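Local structure of De novo protein based on the inhibitor Amoebiasin-1 (Entamoeba histolytica, 5SWK) at residues I69-T74 / G79-V84. The protein probably inhibits cysteine proteases as a member of the chagasin family, here in a form designed from the Entamoeba inhibitor amoebiasin-1. Numbering follows the deposited sequence.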
loop_
_atom_site.group_PDB
_atom_site.type_symbol
_atom_site.label_atom_id
_atom_site.label_comp_id
_atom_site.label_asym_id
_atom_site.label_seq_id
_atom_site.Cartn_x
_atom_site.Cartn_y
_atom_site.Cartn_z
ATOM N N ILE D 69 1.419 7.985 -21.771
ATOM C CA ILE D 69 0.488 6.906 -21.514
ATOM C C ILE D 69 -0.412 6.744 -22.729
ATOM O O ILE D 69 -1.291 7.559 -22.988
ATOM C CB ILE D 69 -0.349 7.143 -20.251
ATOM C CG1 ILE D 69 0.563 7.378 -19.037
ATOM C CG2 ILE D 69 -1.251 5.940 -19.990
ATOM C CD1 ILE D 69 0.868 8.835 -18.740
ATOM N N LYS D 70 -0.163 5.685 -23.483
ATOM C CA LYS D 70 -0.912 5.410 -24.693
ATOM C C LYS D 70 -2.100 4.527 -24.353
ATOM O O LYS D 70 -1.922 3.417 -23.865
ATOM C CB LYS D 70 -0.006 4.737 -25.735
ATOM C CG LYS D 70 -0.710 4.340 -27.023
ATOM N N ILE D 71 -3.313 5.019 -24.586
ATOM C CA ILE D 71 -4.492 4.211 -24.318
ATOM C C ILE D 71 -5.128 3.757 -25.623
ATOM O O ILE D 71 -5.029 4.435 -26.643
ATOM C CB ILE D 71 -5.541 4.966 -23.474
ATOM C CG1 ILE D 71 -6.021 6.225 -24.206
ATOM C CG2 ILE D 71 -4.983 5.306 -22.091
ATOM C CD1 ILE D 71 -7.221 6.901 -23.546
ATOM N N THR D 72 -5.763 2.592 -25.579
ATOM C CA THR D 72 -6.489 2.051 -26.718
ATOM C C THR D 72 -7.865 1.588 -26.256
ATOM O O THR D 72 -7.970 0.840 -25.283
ATOM C CB THR D 72 -5.747 0.867 -27.363
ATOM O OG1 THR D 72 -4.440 1.285 -27.765
ATOM C CG2 THR D 72 -6.509 0.358 -28.581
ATOM N N GLY D 73 -8.913 2.049 -26.933
ATOM C CA GLY D 73 -10.264 1.609 -26.623
ATOM C C GLY D 73 -10.406 0.136 -26.950
ATOM O O GLY D 73 -10.155 -0.278 -28.083
ATOM N N THR D 74 -10.790 -0.662 -25.957
ATOM C CA THR D 74 -10.835 -2.112 -26.129
ATOM C C THR D 74 -12.237 -2.684 -25.920
ATOM O O THR D 74 -12.561 -3.744 -26.449
ATOM C CB THR D 74 -9.857 -2.816 -25.175
ATOM O OG1 THR D 74 -10.122 -2.400 -23.829
ATOM C CG2 THR D 74 -8.421 -2.457 -25.541
ATOM N N GLY D 79 -15.725 4.018 -20.506
ATOM C CA GLY D 79 -14.491 3.605 -19.870
ATOM C C GLY D 79 -13.872 4.717 -19.049
ATOM O O GLY D 79 -14.416 5.816 -18.950
ATOM N N LYS D 80 -12.713 4.435 -18.466
ATOM C CA LYS D 80 -12.090 5.380 -17.558
ATOM C C LYS D 80 -10.641 4.991 -17.330
ATOM O O LYS D 80 -10.303 3.812 -17.377
ATOM C CB LYS D 80 -12.853 5.419 -16.230
ATOM C CG LYS D 80 -12.349 6.436 -15.221
ATOM C CD LYS D 80 -13.182 6.393 -13.939
ATOM N N ILE D 81 -9.780 5.977 -17.110
ATOM C CA ILE D 81 -8.432 5.677 -16.657
ATOM C C ILE D 81 -8.037 6.648 -15.553
ATOM O O ILE D 81 -8.320 7.853 -15.616
ATOM C CB ILE D 81 -7.402 5.695 -17.822
ATOM C CG1 ILE D 81 -6.049 5.159 -17.343
ATOM C CG2 ILE D 81 -7.268 7.081 -18.431
ATOM C CD1 ILE D 81 -5.095 4.806 -18.466
ATOM N N VAL D 82 -7.442 6.097 -14.499
ATOM C CA VAL D 82 -6.952 6.902 -13.394
ATOM C C VAL D 82 -5.467 6.637 -13.240
ATOM O O VAL D 82 -5.049 5.491 -13.079
ATOM C CB VAL D 82 -7.673 6.588 -12.064
ATOM C CG1 VAL D 82 -7.132 7.474 -10.954
ATOM C CG2 VAL D 82 -9.183 6.766 -12.213
ATOM N N LEU D 83 -4.682 7.703 -13.312
ATOM C CA LEU D 83 -3.241 7.622 -13.152
ATOM C C LEU D 83 -2.859 8.320 -11.864
ATOM O O LEU D 83 -3.472 9.317 -11.484
ATOM C CB LEU D 83 -2.518 8.273 -14.333
ATOM C CG LEU D 83 -2.952 7.861 -15.741
ATOM C CD1 LEU D 83 -2.207 8.685 -16.782
ATOM C CD2 LEU D 83 -2.702 6.383 -15.955
ATOM N N VAL D 84 -1.841 7.803 -11.193
ATOM C CA VAL D 84 -1.387 8.413 -9.963
ATOM C C VAL D 84 0.134 8.611 -9.986
ATOM O O VAL D 84 0.878 7.756 -10.465
ATOM C CB VAL D 84 -1.829 7.564 -8.745
ATOM C CG1 VAL D 84 -1.330 6.143 -8.867
ATOM C CG2 VAL D 84 -1.364 8.190 -7.459
#
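Two facing sheets of a beta sandwich meet here, through I69 and I71 on one side and I81 and L83 on the other. Strands 69-73 and 79-84 belong to different sheets: their axes come no closer than 9.7 Å, too far for backbone pairing, and run almost antiparallel at 164°. All four side chains leave the backbone toward the opposing strand and are buried. I69 and L83 meet tip to tip, with I69 CD1 3.6 Å from L83 CD1. In I69, chi1 of -56° puts CG1 beside the backbone N and CG2 anti to it, the branch that lies 4.3 Å from I81 CD1. I71 and I81 pass at a slant: I81 is fully extended, CG1 anti to its backbone N (chi1 -171°) and CD1 continuing outward, so that CD1 comes within 3.7 Å of I71 CG2. That one methyl thus approaches both isoleucines. L27, from strand 22-29, touches both I69 and L83, while W37 and V39 border L83 on its own sheet. Strand 79-84 also pairs antiparallel with a strand of the second subunit, which continues the sheet across the interface. Apposed aliphatic layers of this kind characterise the core of the immunoglobulin-like beta sandwich adopted by chagasin-family inhibitors.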